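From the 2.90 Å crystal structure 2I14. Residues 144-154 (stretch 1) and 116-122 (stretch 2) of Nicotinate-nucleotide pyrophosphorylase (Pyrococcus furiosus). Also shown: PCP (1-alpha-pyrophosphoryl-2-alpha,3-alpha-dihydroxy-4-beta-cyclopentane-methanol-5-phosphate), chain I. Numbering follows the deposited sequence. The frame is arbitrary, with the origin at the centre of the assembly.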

# COMPACT_ATOMS: atom_id res chain seq x y z
N HIS A 144 7.97 19.81 26.80
CA HIS A 144 7.36 20.07 25.52
C HIS A 144 6.02 20.79 25.64
O HIS A 144 5.37 21.04 24.63
CB HIS A 144 7.19 18.77 24.73
CG HIS A 144 8.44 17.98 24.58
ND1 HIS A 144 8.77 16.94 25.42
CD2 HIS A 144 9.44 18.05 23.66
CE1 HIS A 144 9.91 16.40 25.03
NE2 HIS A 144 10.34 17.06 23.96
N MET A 145 5.59 21.10 26.86
CA MET A 145 4.33 21.80 27.03
C MET A 145 4.50 23.01 27.96
O MET A 145 5.55 23.19 28.58
CB MET A 145 3.28 20.85 27.59
CG MET A 145 3.07 19.58 26.77
SD MET A 145 2.15 19.73 25.20
CE MET A 145 0.47 19.76 25.79
N HIS A 146 3.46 23.83 28.06
CA HIS A 146 3.50 25.02 28.90
C HIS A 146 3.64 24.65 30.38
O HIS A 146 2.90 23.79 30.89
CB HIS A 146 2.23 25.85 28.71
CG HIS A 146 2.34 27.26 29.21
ND1 HIS A 146 2.94 28.26 28.48
CD2 HIS A 146 1.95 27.83 30.38
CE1 HIS A 146 2.91 29.39 29.17
NE2 HIS A 146 2.32 29.15 30.33
N PRO A 147 4.59 25.31 31.08
CA PRO A 147 4.88 25.08 32.50
C PRO A 147 3.67 25.24 33.40
O PRO A 147 3.56 24.59 34.43
CB PRO A 147 5.96 26.10 32.81
CG PRO A 147 5.65 27.20 31.85
CD PRO A 147 5.38 26.45 30.58
N ALA A 148 2.74 26.09 32.99
CA ALA A 148 1.55 26.28 33.79
C ALA A 148 0.88 24.93 34.08
O ALA A 148 0.32 24.72 35.16
CB ALA A 148 0.58 27.19 33.08
N ILE A 149 0.93 24.00 33.13
CA ILE A 149 0.30 22.71 33.32
C ILE A 149 1.26 21.58 33.69
O ILE A 149 0.84 20.43 33.84
CB ILE A 149 -0.55 22.31 32.07
CG1 ILE A 149 0.31 22.33 30.82
CG2 ILE A 149 -1.74 23.26 31.92
CD1 ILE A 149 -0.37 21.73 29.60
N ALA A 150 2.53 21.93 33.88
CA ALA A 150 3.58 20.98 34.26
C ALA A 150 3.10 19.94 35.26
O ALA A 150 3.37 18.75 35.11
CB ALA A 150 4.77 21.72 34.82
N PRO A 151 2.39 20.37 36.31
CA PRO A 151 1.90 19.41 37.30
C PRO A 151 0.75 18.53 36.80
O PRO A 151 0.85 17.30 36.91
CB PRO A 151 1.50 20.29 38.49
CG PRO A 151 1.13 21.56 37.87
CD PRO A 151 2.23 21.74 36.82
N MET A 152 -0.31 19.12 36.26
CA MET A 152 -1.44 18.29 35.81
C MET A 152 -0.89 17.14 34.98
O MET A 152 -1.33 15.99 35.10
CB MET A 152 -2.44 19.09 34.97
CG MET A 152 -2.24 18.96 33.47
SD MET A 152 -3.49 18.02 32.56
CE MET A 152 -2.94 16.33 32.81
N ILE A 153 0.09 17.45 34.14
CA ILE A 153 0.70 16.46 33.29
C ILE A 153 1.39 15.36 34.08
O ILE A 153 0.98 14.20 34.00
CB ILE A 153 1.71 17.09 32.33
CG1 ILE A 153 0.98 18.05 31.40
CG2 ILE A 153 2.41 16.00 31.52
CD1 ILE A 153 1.87 18.64 30.34
N ASP A 154 2.42 15.71 34.85
CA ASP A 154 3.13 14.70 35.63
C ASP A 154 2.18 13.89 36.53
O ASP A 154 2.39 12.69 36.76
CB ASP A 154 4.23 15.33 36.47
CG ASP A 154 5.52 15.60 35.66
OD1 ASP A 154 5.88 14.78 34.78
OD2 ASP A 154 6.18 16.65 35.92
C1 PCP I . 15.15 14.35 26.37
C2 PCP I . 14.12 14.97 27.34
C3 PCP I . 13.73 13.81 28.29
C4 PCP I . 13.78 12.54 27.41
C5 PCP I . 14.88 12.88 26.46
CP PCP I . 12.44 12.18 26.70
O1 PCP I . 16.58 14.52 26.88
O2 PCP I . 14.69 16.06 28.08
O3 PCP I . 14.66 13.64 29.38
OP PCP I . 11.91 13.20 25.78
P PCP I . 11.17 12.84 24.37
O1P PCP I . 9.97 13.70 24.29
O2P PCP I . 10.83 11.38 24.42
O3P PCP I . 12.15 13.17 23.30
PA PCP I . 17.89 14.03 26.13
O1A PCP I . 17.83 14.63 24.73
O2A PCP I . 17.82 12.52 26.10
O3A PCP I . 19.04 14.60 27.02
PB PCP I . 19.30 15.88 27.86
O1B PCP I . 20.70 15.95 28.35
O2B PCP I . 18.46 15.92 29.05
O3B PCP I . 19.01 17.11 27.07
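Stretch 2, residues 116-122: SQASGIA

Packing of the helical stretch 116-122 against stretch 144-154 in nicotinate-nucleotide pyrophosphorylase. Stretch 2 is helical throughout, part of a longer helix that starts before S116 and runs on past A122; its i to i+4 ladder is visible in G120 N to S116 O (3.0 Å), I121 N to Q117 O (2.9 Å) and A122 N to A118 O (2.8 Å). Stretch 1 changes character along its length. M145 and H146 are extended, 147-149 form a 3-10 turn, and from A150 the chain becomes a helix that continues beyond D154. The change of winding shows in the hydrogen bonds: I149 N reaches H146 O (3.0 Å) and A150 N reaches P147 O (2.9 Å), both three residues back, whereas I153 N reaches I149 O (3.1 Å) and D154 N reaches A150 O (3.2 Å), four residues back.

The two helices run in broadly the same direction, their N-to-C axes 44° apart and 9.8 Å from each other at closest approach. The backbones come nearest at I153 and A118, whose CA atoms are 6.8 Å apart. The small A118 leaves a shallow place beside I121, and M152 fills it. Its CA-to-CB bond points toward stretch 2, and its chain, with chi1 at 96° and chi2 at 110°, both between the usual wells, carries the terminal methyl down onto the helix. There M152 CE lies 3.4 Å from A118 CA and 3.7 Å from A118 CB, so the methyl rests on backbone as well as side chain; M152 CE is also 3.9 Å from I121 CD1.

I121 is the answering bump. One turn after Q117, it points toward stretch 1 in the m, t rotamer, and its tip meets both M152 and I153. The tighter of these contacts is I153 CG1 to I121 CD1, at 3.6 Å. I153 leaves its backbone sideways to stretch 2, so it offers the flank of its side chain to I121.

Q117, at the other end of the contact, reaches from its helix with chi1 and chi2 both t, a nearly straight arm directed at the part of stretch 1 that precedes the helix. Its side chain ends beside M145 and I149, both of which point toward stretch 2: M145 in the m, m, m rotamer, I149 in p, t.

The joint is small, 286 Å² counting both sides, and no hydrogen bond crosses it; its fit is one of shape, with every contributing residue buried in the assembly. D154 and S119 point away from the partner stretch. G120 is also out of reach, with nothing of stretch 1 within 5.5 Å of where a CB would stand. H144 plays no part in the packing either: its ring lies beside the PCP phosphate, obliquely to O1P, and its side chain is out of reach of stretch 2.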

# COMPACT_ATOMS: atom_id res chain seq x y z
N SER A 116 -10.45 16.02 29.43
CA SER A 116 -9.83 15.71 28.15
C SER A 116 -8.32 15.51 28.06
O SER A 116 -7.85 14.45 27.64
CB SER A 116 -10.24 16.75 27.13
OG SER A 116 -11.64 16.77 27.03
N GLN A 117 -7.55 16.51 28.42
CA GLN A 117 -6.11 16.38 28.28
C GLN A 117 -5.49 15.43 29.31
O GLN A 117 -4.53 14.71 29.01
CB GLN A 117 -5.48 17.77 28.36
CG GLN A 117 -4.06 17.85 27.82
CD GLN A 117 -3.46 19.26 27.91
OE1 GLN A 117 -2.32 19.49 27.50
NE2 GLN A 117 -4.23 20.22 28.45
N ALA A 118 -6.04 15.42 30.52
CA ALA A 118 -5.55 14.55 31.57
C ALA A 118 -5.80 13.12 31.13
O ALA A 118 -4.87 12.29 31.07
CB ALA A 118 -6.29 14.82 32.86
N SER A 119 -7.06 12.82 30.82
CA SER A 119 -7.43 11.49 30.35
C SER A 119 -6.55 11.08 29.19
O SER A 119 -6.14 9.92 29.09
CB SER A 119 -8.90 11.49 29.93
OG SER A 119 -9.73 11.49 31.07
N GLY A 120 -6.26 12.05 28.32
CA GLY A 120 -5.41 11.79 27.18
C GLY A 120 -4.03 11.32 27.61
O GLY A 120 -3.57 10.24 27.23
N ILE A 121 -3.36 12.14 28.40
CA ILE A 121 -2.03 11.78 28.88
C ILE A 121 -2.02 10.45 29.63
O ILE A 121 -1.14 9.61 29.42
CB ILE A 121 -1.48 12.87 29.78
CG1 ILE A 121 -1.37 14.17 28.97
CG2 ILE A 121 -0.13 12.45 30.33
CD1 ILE A 121 -0.78 15.34 29.74
N ALA A 122 -3.00 10.25 30.51
CA ALA A 122 -3.08 9.01 31.28
C ALA A 122 -3.14 7.77 30.37
O ALA A 122 -2.27 6.89 30.44
CB ALA A 122 -4.29 9.04 32.20